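Local atomic coordinates of nucleoprotein (PDB entry 6M7D), a protein that coats the genomic RNA of Sendai virus, one subunit for every six nucleotides, to form the helical nucleocapsid that serves as template for transcription and replication. Residues V177-R189 with F211-R224. Sequence-based numbering, arbitrary orientation.
With nucleotides of chain B.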
loop_
_atom_site.group_PDB
_atom_site.type_symbol
_atom_site.label_atom_id
_atom_site.label_comp_id
_atom_site.label_asym_id
_atom_site.label_seq_id
_atom_site.Cartn_x
_atom_site.Cartn_y
_atom_site.Cartn_z
ATOM N N VAL A 177 3.259 5.171 -5.535
ATOM C CA VAL A 177 2.801 4.212 -6.532
ATOM C C VAL A 177 2.361 2.927 -5.852
ATOM O O VAL A 177 1.265 2.419 -6.109
ATOM C CB VAL A 177 3.891 3.944 -7.582
ATOM C CG1 VAL A 177 3.478 2.792 -8.460
ATOM C CG2 VAL A 177 4.138 5.176 -8.415
ATOM N N LEU A 178 3.192 2.402 -4.950
ATOM C CA LEU A 178 2.825 1.169 -4.252
ATOM C C LEU A 178 1.480 1.281 -3.547
ATOM O O LEU A 178 0.803 0.269 -3.346
ATOM C CB LEU A 178 3.900 0.770 -3.240
ATOM C CG LEU A 178 3.602 -0.546 -2.508
ATOM C CD1 LEU A 178 3.600 -1.692 -3.485
ATOM C CD2 LEU A 178 4.553 -0.821 -1.372
ATOM N N VAL A 179 1.082 2.492 -3.153
ATOM C CA VAL A 179 -0.178 2.650 -2.418
ATOM C C VAL A 179 -1.336 1.962 -3.140
ATOM O O VAL A 179 -2.190 1.332 -2.506
ATOM C CB VAL A 179 -0.491 4.136 -2.163
ATOM C CG1 VAL A 179 -1.859 4.285 -1.529
ATOM C CG2 VAL A 179 0.533 4.742 -1.267
ATOM N N LYS A 180 -1.390 2.059 -4.468
ATOM C CA LYS A 180 -2.487 1.473 -5.232
ATOM C C LYS A 180 -2.030 0.591 -6.384
ATOM O O LYS A 180 -2.874 0.115 -7.141
ATOM C CB LYS A 180 -3.404 2.569 -5.771
ATOM C CG LYS A 180 -4.518 2.943 -4.836
ATOM C CD LYS A 180 -5.520 3.826 -5.515
ATOM C CE LYS A 180 -6.712 4.074 -4.626
ATOM N NZ LYS A 180 -7.732 4.866 -5.340
ATOM N N ALA A 181 -0.728 0.351 -6.540
ATOM C CA ALA A 181 -0.262 -0.444 -7.671
ATOM C C ALA A 181 -0.854 -1.848 -7.651
ATOM O O ALA A 181 -1.217 -2.394 -8.697
ATOM C CB ALA A 181 1.261 -0.505 -7.667
ATOM N N ILE A 182 -0.963 -2.443 -6.471
ATOM C CA ILE A 182 -1.350 -3.840 -6.328
ATOM C C ILE A 182 -2.859 -4.002 -6.267
ATOM O O ILE A 182 -3.431 -4.824 -6.978
ATOM C CB ILE A 182 -0.678 -4.453 -5.078
ATOM C CG1 ILE A 182 0.836 -4.259 -5.122
ATOM C CG2 ILE A 182 -1.015 -5.916 -4.953
ATOM C CD1 ILE A 182 1.470 -4.764 -6.367
ATOM N N THR A 183 -3.526 -3.217 -5.425
ATOM C CA THR A 183 -4.907 -3.528 -5.083
ATOM C C THR A 183 -5.892 -2.748 -5.938
ATOM O O THR A 183 -7.024 -3.193 -6.141
ATOM C CB THR A 183 -5.148 -3.265 -3.600
ATOM O OG1 THR A 183 -4.628 -1.980 -3.250
ATOM C CG2 THR A 183 -4.462 -4.328 -2.769
ATOM N N SER A 184 -5.499 -1.585 -6.432
ATOM C CA SER A 184 -6.336 -0.827 -7.360
ATOM C C SER A 184 -5.470 -0.430 -8.548
ATOM O O SER A 184 -4.999 0.698 -8.650
ATOM C CB SER A 184 -6.947 0.392 -6.689
ATOM O OG SER A 184 -7.430 1.295 -7.658
ATOM N N SER A 185 -5.307 -1.351 -9.490
ATOM C CA SER A 185 -4.427 -1.084 -10.615
ATOM C C SER A 185 -5.056 -0.143 -11.626
ATOM O O SER A 185 -4.329 0.507 -12.382
ATOM C CB SER A 185 -4.034 -2.394 -11.285
ATOM O OG SER A 185 -3.261 -3.187 -10.402
ATOM N N ALA A 186 -6.386 -0.056 -11.658
ATOM C CA ALA A 186 -7.056 0.818 -12.612
ATOM C C ALA A 186 -7.139 2.248 -12.100
ATOM O O ALA A 186 -7.142 3.194 -12.892
ATOM C CB ALA A 186 -8.451 0.284 -12.924
ATOM N N GLY A 187 -7.219 2.424 -10.787
ATOM C CA GLY A 187 -7.222 3.749 -10.207
ATOM C C GLY A 187 -5.863 4.138 -9.675
ATOM O O GLY A 187 -5.763 4.872 -8.691
ATOM N N LEU A 188 -4.805 3.653 -10.327
ATOM C CA LEU A 188 -3.450 3.887 -9.846
ATOM C C LEU A 188 -2.956 5.285 -10.180
ATOM O O LEU A 188 -2.289 5.912 -9.359
ATOM C CB LEU A 188 -2.495 2.847 -10.426
ATOM C CG LEU A 188 -1.003 3.176 -10.350
ATOM C CD1 LEU A 188 -0.538 3.248 -8.913
ATOM C CD2 LEU A 188 -0.202 2.157 -11.114
ATOM N N ARG A 189 -3.250 5.789 -11.374
ATOM C CA ARG A 189 -2.762 7.112 -11.750
ATOM C C ARG A 189 -3.492 8.206 -10.980
ATOM O O ARG A 189 -2.866 9.095 -10.384
ATOM C CB ARG A 189 -2.924 7.301 -13.255
ATOM C CG ARG A 189 -2.640 8.691 -13.750
ATOM C CD ARG A 189 -3.066 8.819 -15.191
ATOM N NE ARG A 189 -2.468 7.778 -16.021
ATOM C CZ ARG A 189 -1.685 8.018 -17.065
ATOM N NH1 ARG A 189 -1.410 9.267 -17.414
ATOM N NH2 ARG A 189 -1.181 7.010 -17.762
ATOM N N PHE A 211 6.507 12.477 -10.845
ATOM C CA PHE A 211 6.360 11.430 -11.849
ATOM C C PHE A 211 5.264 11.781 -12.845
ATOM O O PHE A 211 4.228 12.341 -12.483
ATOM C CB PHE A 211 6.012 10.096 -11.188
ATOM C CG PHE A 211 7.141 9.462 -10.445
ATOM C CD1 PHE A 211 8.399 10.022 -10.443
ATOM C CD2 PHE A 211 6.939 8.294 -9.744
ATOM C CE1 PHE A 211 9.424 9.434 -9.750
ATOM C CE2 PHE A 211 7.962 7.703 -9.058
ATOM C CZ PHE A 211 9.204 8.273 -9.059
ATOM N N THR A 212 5.492 11.446 -14.108
ATOM C CA THR A 212 4.405 11.477 -15.068
ATOM C C THR A 212 3.462 10.308 -14.812
ATOM O O THR A 212 3.765 9.387 -14.053
ATOM C CB THR A 212 4.938 11.414 -16.496
ATOM O OG1 THR A 212 5.957 10.416 -16.579
ATOM C CG2 THR A 212 5.513 12.730 -16.904
ATOM N N GLY A 213 2.296 10.349 -15.450
ATOM C CA GLY A 213 1.390 9.219 -15.362
ATOM C C GLY A 213 1.997 7.951 -15.926
ATOM O O GLY A 213 1.783 6.859 -15.396
ATOM N N GLU A 214 2.778 8.082 -16.997
ATOM C CA GLU A 214 3.399 6.916 -17.615
ATOM C C GLU A 214 4.426 6.281 -16.688
ATOM O O GLU A 214 4.512 5.051 -16.595
ATOM C CB GLU A 214 4.045 7.315 -18.938
ATOM C CG GLU A 214 3.090 7.969 -19.919
ATOM C CD GLU A 214 2.977 9.468 -19.712
ATOM O OE1 GLU A 214 3.772 10.217 -20.318
ATOM O OE2 GLU A 214 2.093 9.900 -18.942
ATOM N N THR A 215 5.218 7.102 -15.999
ATOM C CA THR A 215 6.134 6.579 -14.994
ATOM C C THR A 215 5.377 5.853 -13.894
ATOM O O THR A 215 5.801 4.788 -13.432
ATOM C CB THR A 215 6.960 7.718 -14.403
ATOM O OG1 THR A 215 7.715 8.340 -15.445
ATOM C CG2 THR A 215 7.904 7.203 -13.333
ATOM N N VAL A 216 4.270 6.453 -13.448
ATOM C CA VAL A 216 3.449 5.845 -12.360
ATOM C C VAL A 216 2.901 4.502 -12.853
ATOM O O VAL A 216 2.973 3.521 -12.091
ATOM C CB VAL A 216 2.308 6.793 -11.941
ATOM C CG1 VAL A 216 1.324 6.116 -11.000
ATOM C CG2 VAL A 216 2.843 8.077 -11.329
ATOM N N GLU A 217 2.410 4.462 -14.095
ATOM C CA GLU A 217 1.858 3.210 -14.678
ATOM C C GLU A 217 2.973 2.167 -14.808
ATOM O O GLU A 217 2.737 1.004 -14.434
ATOM C CB GLU A 217 1.238 3.504 -16.043
ATOM C CG GLU A 217 0.136 4.544 -15.989
ATOM C CD GLU A 217 -1.030 4.174 -15.090
ATOM O OE1 GLU A 217 -1.813 5.077 -14.739
ATOM O OE2 GLU A 217 -1.152 2.983 -14.745
ATOM N N GLY A 218 4.150 2.586 -15.286
ATOM C CA GLY A 218 5.291 1.668 -15.462
ATOM C C GLY A 218 5.777 1.101 -14.140
ATOM O O GLY A 218 6.026 -0.115 -14.079
ATOM N N ILE A 219 5.891 1.952 -13.118
ATOM C CA ILE A 219 6.346 1.511 -11.766
ATOM C C ILE A 219 5.312 0.545 -11.178
ATOM O O ILE A 219 5.724 -0.476 -10.597
ATOM C CB ILE A 219 6.610 2.717 -10.843
ATOM C CG1 ILE A 219 7.720 3.615 -11.395
ATOM C CG2 ILE A 219 6.915 2.256 -9.427
ATOM C CD1 ILE A 219 8.111 4.741 -10.469
ATOM N N GLY A 220 4.022 0.847 -11.357
ATOM C CA GLY A 220 2.960 0.016 -10.827
ATOM C C GLY A 220 2.927 -1.358 -11.457
ATOM O O GLY A 220 2.643 -2.348 -10.786
ATOM N N SER A 221 3.210 -1.437 -12.755
ATOM C CA SER A 221 3.294 -2.731 -13.421
ATOM C C SER A 221 4.455 -3.551 -12.881
ATOM O O SER A 221 4.312 -4.754 -12.627
ATOM C CB SER A 221 3.426 -2.526 -14.925
ATOM O OG SER A 221 4.776 -2.610 -15.323
ATOM N N VAL A 222 5.612 -2.916 -12.693
ATOM C CA VAL A 222 6.750 -3.626 -12.117
ATOM C C VAL A 222 6.429 -4.107 -10.709
ATOM O O VAL A 222 6.863 -5.184 -10.291
ATOM C CB VAL A 222 8.002 -2.735 -12.144
ATOM C CG1 VAL A 222 9.156 -3.431 -11.489
ATOM C CG2 VAL A 222 8.350 -2.400 -13.558
ATOM N N MET A 223 5.661 -3.322 -9.954
ATOM C CA MET A 223 5.283 -3.736 -8.608
ATOM C C MET A 223 4.286 -4.881 -8.639
ATOM O O MET A 223 4.334 -5.779 -7.792
ATOM C CB MET A 223 4.699 -2.559 -7.845
ATOM C CG MET A 223 5.716 -1.558 -7.409
ATOM S SD MET A 223 4.941 -0.114 -6.712
ATOM C CE MET A 223 6.357 0.648 -5.962
ATOM N N ARG A 224 3.359 -4.855 -9.592
ATOM C CA ARG A 224 2.403 -5.944 -9.728
ATOM C C ARG A 224 3.099 -7.244 -10.089
ATOM O O ARG A 224 2.686 -8.321 -9.650
ATOM C CB ARG A 224 1.361 -5.593 -10.781
ATOM C CG ARG A 224 0.135 -4.927 -10.231
ATOM C CD ARG A 224 -0.808 -4.565 -11.342
ATOM N NE ARG A 224 -0.738 -3.147 -11.666
ATOM C CZ ARG A 224 -0.387 -2.673 -12.852
ATOM N NH1 ARG A 224 -0.073 -3.504 -13.832
ATOM N NH2 ARG A 224 -0.353 -1.368 -13.061
ATOM P P U B 4 -9.966 1.783 -4.718
ATOM O OP1 U B 4 -9.610 2.658 -5.850
ATOM O OP2 U B 4 -8.954 1.355 -3.741
ATOM O "O5'" U B 4 -11.112 2.480 -3.882
ATOM C "C5'" U B 4 -12.191 3.127 -4.528
ATOM C "C4'" U B 4 -12.997 3.947 -3.559
ATOM O "O4'" U B 4 -13.526 3.107 -2.510
ATOM C "C3'" U B 4 -12.260 5.017 -2.788
ATOM O "O3'" U B 4 -11.950 6.161 -3.554
ATOM C "C2'" U B 4 -13.234 5.295 -1.663
ATOM O "O2'" U B 4 -14.333 6.033 -2.163
ATOM C "C1'" U B 4 -13.731 3.889 -1.353
ATOM N N1 U B 4 -13.049 3.263 -0.197
ATOM C C2 U B 4 -13.343 3.713 1.081
ATOM O O2 U B 4 -14.101 4.616 1.336
ATOM N N3 U B 4 -12.699 3.082 2.097
ATOM C C4 U B 4 -11.814 2.056 1.975
ATOM O O4 U B 4 -11.322 1.595 2.992
ATOM C C5 U B 4 -11.563 1.635 0.639
ATOM C C6 U B 4 -12.172 2.234 -0.379
ATOM P P U B 2 -11.202 -9.800 -2.055
ATOM O OP1 U B 2 -11.136 -9.472 -0.624
ATOM O OP2 U B 2 -12.489 -9.939 -2.752
ATOM O "O5'" U B 2 -10.395 -8.674 -2.820
ATOM C "C5'" U B 2 -9.112 -8.253 -2.395
ATOM C "C4'" U B 2 -8.578 -7.210 -3.329
ATOM O "O4'" U B 2 -8.525 -7.745 -4.665
ATOM C "C3'" U B 2 -9.436 -5.977 -3.466
ATOM O "O3'" U B 2 -9.196 -5.056 -2.426
ATOM C "C2'" U B 2 -9.063 -5.446 -4.844
ATOM O "O2'" U B 2 -7.857 -4.704 -4.780
ATOM C "C1'" U B 2 -8.772 -6.726 -5.603
ATOM N N1 U B 2 -9.846 -7.171 -6.514
ATOM C C2 U B 2 -9.938 -6.594 -7.756
ATOM O O2 U B 2 -9.220 -5.688 -8.120
ATOM N N3 U B 2 -10.907 -7.102 -8.566
ATOM C C4 U B 2 -11.768 -8.121 -8.257
ATOM O O4 U B 2 -12.601 -8.479 -9.081
ATOM C C5 U B 2 -11.594 -8.677 -6.959
ATOM C C6 U B 2 -10.656 -8.206 -6.155
ATOM P P U B 5 -10.498 6.833 -3.448
ATOM O OP1 U B 5 -10.326 7.709 -4.622
ATOM O OP2 U B 5 -9.519 5.774 -3.164
ATOM O "O5'" U B 5 -10.556 7.730 -2.140
ATOM C "C5'" U B 5 -11.701 8.497 -1.814
ATOM C "C4'" U B 5 -11.836 8.681 -0.327
ATOM O "O4'" U B 5 -12.071 7.414 0.317
ATOM C "C3'" U B 5 -10.626 9.221 0.396
ATOM O "O3'" U B 5 -10.481 10.617 0.240
ATOM C "C2'" U B 5 -10.891 8.802 1.833
ATOM O "O2'" U B 5 -11.821 9.683 2.436
ATOM C "C1'" U B 5 -11.584 7.459 1.639
ATOM N N1 U B 5 -10.716 6.287 1.884
ATOM C C2 U B 5 -10.447 5.923 3.186
ATOM O O2 U B 5 -10.844 6.526 4.153
ATOM N N3 U B 5 -9.666 4.821 3.340
ATOM C C4 U B 5 -9.153 4.053 2.340
ATOM O O4 U B 5 -8.468 3.082 2.633
ATOM C C5 U B 5 -9.482 4.485 1.024
ATOM C C6 U B 5 -10.241 5.554 0.844
#
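Ala181 O takes two donors from opposite faces of its carbonyl plane: Arg224 NE, reaching Ala181 O across the contact at 3.1 Å with a bent N-H...O angle of 140°, and the hydroxyl of Ser185, whose OG gives its proton to Ala181 O at 2.8 Å. Ala181 O lies near the guanidinium plane of Arg224, and Gly220 O and Ser221 CA lie over one face of that group. Beside these bonds the axes of segments 177-181 and 213-224 cross at -62°, and Gly220, lacking a side chain, lets its CA come within 4.5 Å of Ala181 CA. Lys180, an RNA-binding residue, and the turn leading to helix 188-202 face the RNA in what is probably the globular Ncore: Lys180 NZ bridges consecutive phosphates, bonding OP1 of U4 of chain B (2.9 Å) and OP2 of U5 of chain B (3.0 Å), and Ser184 OG also donates to that OP1 of U4. Val177 is a knob in the hole formed by Val216, Ile219, Gly220 and Met223; CG1, anti to the backbone N (chi1 171°), enters over Gly220 N while CG2 touches Val216 CG1. Leu188 fills the next hole, among Val216, Glu217, Gly220 and Arg224. The extended Met223 side chain crosses that of Leu178 at about a right angle, with SD 3.5 Å from Leu178 CA. Near the N-terminus of helix 213-225, Arg189 forms a salt-bridge network with Glu217, doubtful in detail because OE1 is modelled too close to Arg189 CB, and, in a long bridge, Glu214, while Gly213 CA lies over one guanidinium face.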